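Local coordinates for similar to N-acetyltransferase (Staphylococcus aureus subsp. aureus, PDB 4MBU), which probably transfers the acetyl group of acetyl-coenzyme A to an amine substrate, as a Gcn5-related N-acetyltransferase, at residues A[54-59]-A[107-112]. Sequence-based numbering, arbitrary orientation.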
ATOM      1  N   PRO A  54      -6.002  16.436 -23.442  1.00 20.70           N
ATOM      2  CA  PRO A  54      -6.245  15.347 -24.391  1.00 22.09           C
ATOM      3  C   PRO A  54      -7.359  14.393 -23.945  1.00 18.85           C
ATOM      4  O   PRO A  54      -7.607  14.218 -22.744  1.00 18.76           O
ATOM      5  CB  PRO A  54      -4.903  14.605 -24.410  1.00 24.55           C
ATOM      6  CG  PRO A  54      -4.343  14.825 -23.023  1.00 23.73           C
ATOM      7  CD  PRO A  54      -4.840  16.178 -22.567  1.00 22.97           C
ATOM      8  N   ILE A  55      -8.034  13.795 -24.922  1.00 13.07           N
ATOM      9  CA  ILE A  55      -8.946  12.691 -24.683  1.00 15.18           C
ATOM     10  C   ILE A  55      -8.598  11.649 -25.732  1.00 15.39           C
ATOM     11  O   ILE A  55      -8.634  11.936 -26.929  1.00 12.75           O
ATOM     12  CB  ILE A  55     -10.419  13.099 -24.873  1.00 14.29           C
ATOM     13  CG1 ILE A  55     -10.732  14.376 -24.093  1.00 16.93           C
ATOM     14  CG2 ILE A  55     -11.345  11.962 -24.426  1.00 14.62           C
ATOM     15  CD1 ILE A  55     -12.067  15.009 -24.452  1.00 18.60           C
ATOM     16  N   PHE A  56      -8.243  10.449 -25.293  1.00  9.30           N
ATOM     17  CA  PHE A  56      -7.927   9.382 -26.228  1.00 12.34           C
ATOM     18  C   PHE A  56      -8.974   8.295 -26.099  1.00 12.60           C
ATOM     19  O   PHE A  56      -9.508   8.070 -25.019  1.00  8.83           O
ATOM     20  CB  PHE A  56      -6.535   8.811 -25.943  1.00 12.92           C
ATOM     21  CG  PHE A  56      -5.437   9.828 -26.056  1.00 17.57           C
ATOM     22  CD1 PHE A  56      -5.069  10.333 -27.301  1.00 12.25           C
ATOM     23  CD2 PHE A  56      -4.773  10.279 -24.924  1.00 14.20           C
ATOM     24  CE1 PHE A  56      -4.056  11.269 -27.411  1.00 15.50           C
ATOM     25  CE2 PHE A  56      -3.763  11.220 -25.023  1.00 18.75           C
ATOM     26  CZ  PHE A  56      -3.400  11.714 -26.270  1.00 17.66           C
ATOM     27  N   VAL A  57      -9.280   7.645 -27.212  1.00 10.63           N
ATOM     28  CA  VAL A  57     -10.120   6.462 -27.212  1.00 14.98           C
ATOM     29  C   VAL A  57      -9.356   5.301 -27.834  1.00 18.78           C
ATOM     30  O   VAL A  57      -8.511   5.480 -28.730  1.00 21.18           O
ATOM     31  CB  VAL A  57     -11.461   6.669 -27.968  1.00 15.51           C
ATOM     32  CG1 VAL A  57     -12.312   7.721 -27.276  1.00 12.75           C
ATOM     33  CG2 VAL A  57     -11.211   7.049 -29.424  1.00 15.37           C
ATOM     34  N   PHE A  58      -9.647   4.116 -27.314  1.00 10.61           N
ATOM     35  CA  PHE A  58      -9.276   2.867 -27.938  1.00 10.10           C
ATOM     36  C   PHE A  58     -10.511   2.398 -28.664  1.00 15.68           C
ATOM     37  O   PHE A  58     -11.591   2.167 -28.036  1.00 17.39           O
ATOM     38  CB  PHE A  58      -8.888   1.820 -26.903  1.00 11.56           C
ATOM     39  CG  PHE A  58      -8.516   0.503 -27.500  1.00 14.46           C
ATOM     40  CD1 PHE A  58      -7.188   0.187 -27.730  1.00 13.23           C
ATOM     41  CD2 PHE A  58      -9.494  -0.422 -27.837  1.00 16.00           C
ATOM     42  CE1 PHE A  58      -6.841  -1.026 -28.286  1.00 19.02           C
ATOM     43  CE2 PHE A  58      -9.155  -1.639 -28.398  1.00 17.02           C
ATOM     44  CZ  PHE A  58      -7.824  -1.942 -28.620  1.00 21.61           C
ATOM     45  N   GLU A  59     -10.324   2.250 -29.976  1.00 17.49           N
ATOM     46  CA  GLU A  59     -11.364   1.852 -30.912  1.00 23.43           C
ATOM     47  C   GLU A  59     -10.959   0.557 -31.613  1.00 23.07           C
ATOM     48  O   GLU A  59      -9.819   0.412 -32.067  1.00 26.07           O
ATOM     49  CB  GLU A  59     -11.586   2.970 -31.937  1.00 24.01           C
ATOM     50  CG  GLU A  59     -12.578   2.644 -33.044  1.00 31.63           C
ATOM     51  CD  GLU A  59     -12.719   3.775 -34.060  1.00 38.74           C
ATOM     52  OE1 GLU A  59     -11.807   3.948 -34.894  1.00 39.83           O
ATOM     53  OE2 GLU A  59     -13.739   4.495 -34.025  1.00 44.67           O
ATOM     54  N   ILE A 107       0.908   8.782 -20.863  1.00 10.51           N
ATOM     55  CA  ILE A 107       2.260   9.100 -20.410  1.00 10.75           C
ATOM     56  C   ILE A 107       3.061   9.789 -21.516  1.00 13.65           C
ATOM     57  O   ILE A 107       3.707  10.806 -21.261  1.00 13.84           O
ATOM     58  CB  ILE A 107       3.025   7.854 -19.891  1.00  8.19           C
ATOM     59  CG1 ILE A 107       2.359   7.303 -18.633  1.00 10.30           C
ATOM     60  CG2 ILE A 107       4.468   8.212 -19.550  1.00  6.02           C
ATOM     61  CD1 ILE A 107       3.033   6.056 -18.105  1.00  8.54           C
ATOM     62  N   VAL A 108       3.020   9.257 -22.739  1.00 17.08           N
ATOM     63  CA  VAL A 108       3.758   9.930 -23.819  1.00 20.02           C
ATOM     64  C   VAL A 108       3.263  11.373 -24.026  1.00 22.57           C
ATOM     65  O   VAL A 108       4.067  12.299 -24.225  1.00 22.17           O
ATOM     66  CB  VAL A 108       3.812   9.129 -25.174  1.00 24.75           C
ATOM     67  CG1 VAL A 108       4.149   7.649 -24.942  1.00 16.37           C
ATOM     68  CG2 VAL A 108       2.525   9.271 -25.969  1.00 26.00           C
ATOM     69  N   GLU A 109       1.951  11.575 -23.946  1.00 19.39           N
ATOM     70  CA  GLU A 109       1.418  12.927 -24.106  1.00 15.18           C
ATOM     71  C   GLU A 109       1.855  13.844 -22.958  1.00 18.13           C
ATOM     72  O   GLU A 109       2.205  15.009 -23.177  1.00 13.43           O
ATOM     73  CB  GLU A 109      -0.108  12.891 -24.199  1.00 18.84           C
ATOM     74  CG  GLU A 109      -0.734  14.190 -24.666  1.00 24.69           C
ATOM     75  CD  GLU A 109      -0.540  14.437 -26.160  1.00 28.85           C
ATOM     76  OE1 GLU A 109       0.075  13.586 -26.846  1.00 26.29           O
ATOM     77  OE2 GLU A 109      -1.011  15.488 -26.651  1.00 35.88           O
ATOM     78  N   ALA A 110       1.840  13.309 -21.738  1.00 16.57           N
ATOM     79  CA  ALA A 110       2.233  14.058 -20.543  1.00 15.64           C
ATOM     80  C   ALA A 110       3.682  14.511 -20.625  1.00 17.89           C
ATOM     81  O   ALA A 110       4.011  15.654 -20.270  1.00 17.27           O
ATOM     82  CB  ALA A 110       2.023  13.210 -19.298  1.00 13.97           C
ATOM     83  N   LYS A 111       4.551  13.606 -21.065  1.00 15.31           N
ATOM     84  CA  LYS A 111       5.955  13.947 -21.238  1.00 19.88           C
ATOM     85  C   LYS A 111       6.121  14.995 -22.333  1.00 22.76           C
ATOM     86  O   LYS A 111       6.883  15.944 -22.168  1.00 26.28           O
ATOM     87  CB  LYS A 111       6.789  12.705 -21.566  1.00 18.95           C
ATOM     88  CG  LYS A 111       6.926  11.700 -20.421  1.00 17.40           C
ATOM     89  CD  LYS A 111       7.781  10.520 -20.872  1.00 20.08           C
ATOM     90  CE  LYS A 111       7.878   9.415 -19.818  1.00 25.76           C
ATOM     91  NZ  LYS A 111       8.960   9.652 -18.822  1.00 33.34           N
ATOM     92  N   ALA A 112       5.406  14.834 -23.444  1.00 18.32           N
ATOM     93  CA  ALA A 112       5.554  15.782 -24.563  1.00 20.31           C
ATOM     94  C   ALA A 112       5.091  17.201 -24.217  1.00 20.32           C
ATOM     95  O   ALA A 112       5.573  18.189 -24.793  1.00 19.09           O
ATOM     96  CB  ALA A 112       4.840  15.276 -25.807  1.00 17.15           C
TER
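Glu109 reaches from helix 98-112 to the start of strand 55-60 and rests its aliphatic stem against Phe56 and Pro54. Its CG atom touches both: it lies 4.0 Å from CZ of Phe56, in the ring plane at the edge, and equally close to CG of Pro54, the two side chains running antiparallel where they pass. Glu109 CB adds a contact of 4.1 Å with CE2 of Phe56. The carboxylate also meets the ring at its rim, with CD of Glu109 4.0 Å from CZ of Phe56 and the two planes 78° apart, so they are close to perpendicular and no stacking results. With CG of Glu109 anti to the backbone N (chi1 -167°), a bend at chi2 (74°) turns the carboxylate toward the CZ edge of the ring. No hydrogen bond joins the segments; the contact is van der Waals packing, and it buries a modest 105 Å². The polar end of Glu109 is held from its own helix: OE1 forms a salt bridge with Arg105, one turn earlier, while Lys113 makes a long, weak ion pair with OE2. Phe56 also packs on Arg105 and Leu106 of this helix and on Cys7 of the neighbouring strand, and backbone hydrogen bonding with Ala68 of strand 63-72 anchors Phe56 in the sheet. Here the C-terminal part of helix 98-112 packs against the start of strand 55-60, as part of the helix-on-sheet packing of the mixed alpha/beta GNAT fold.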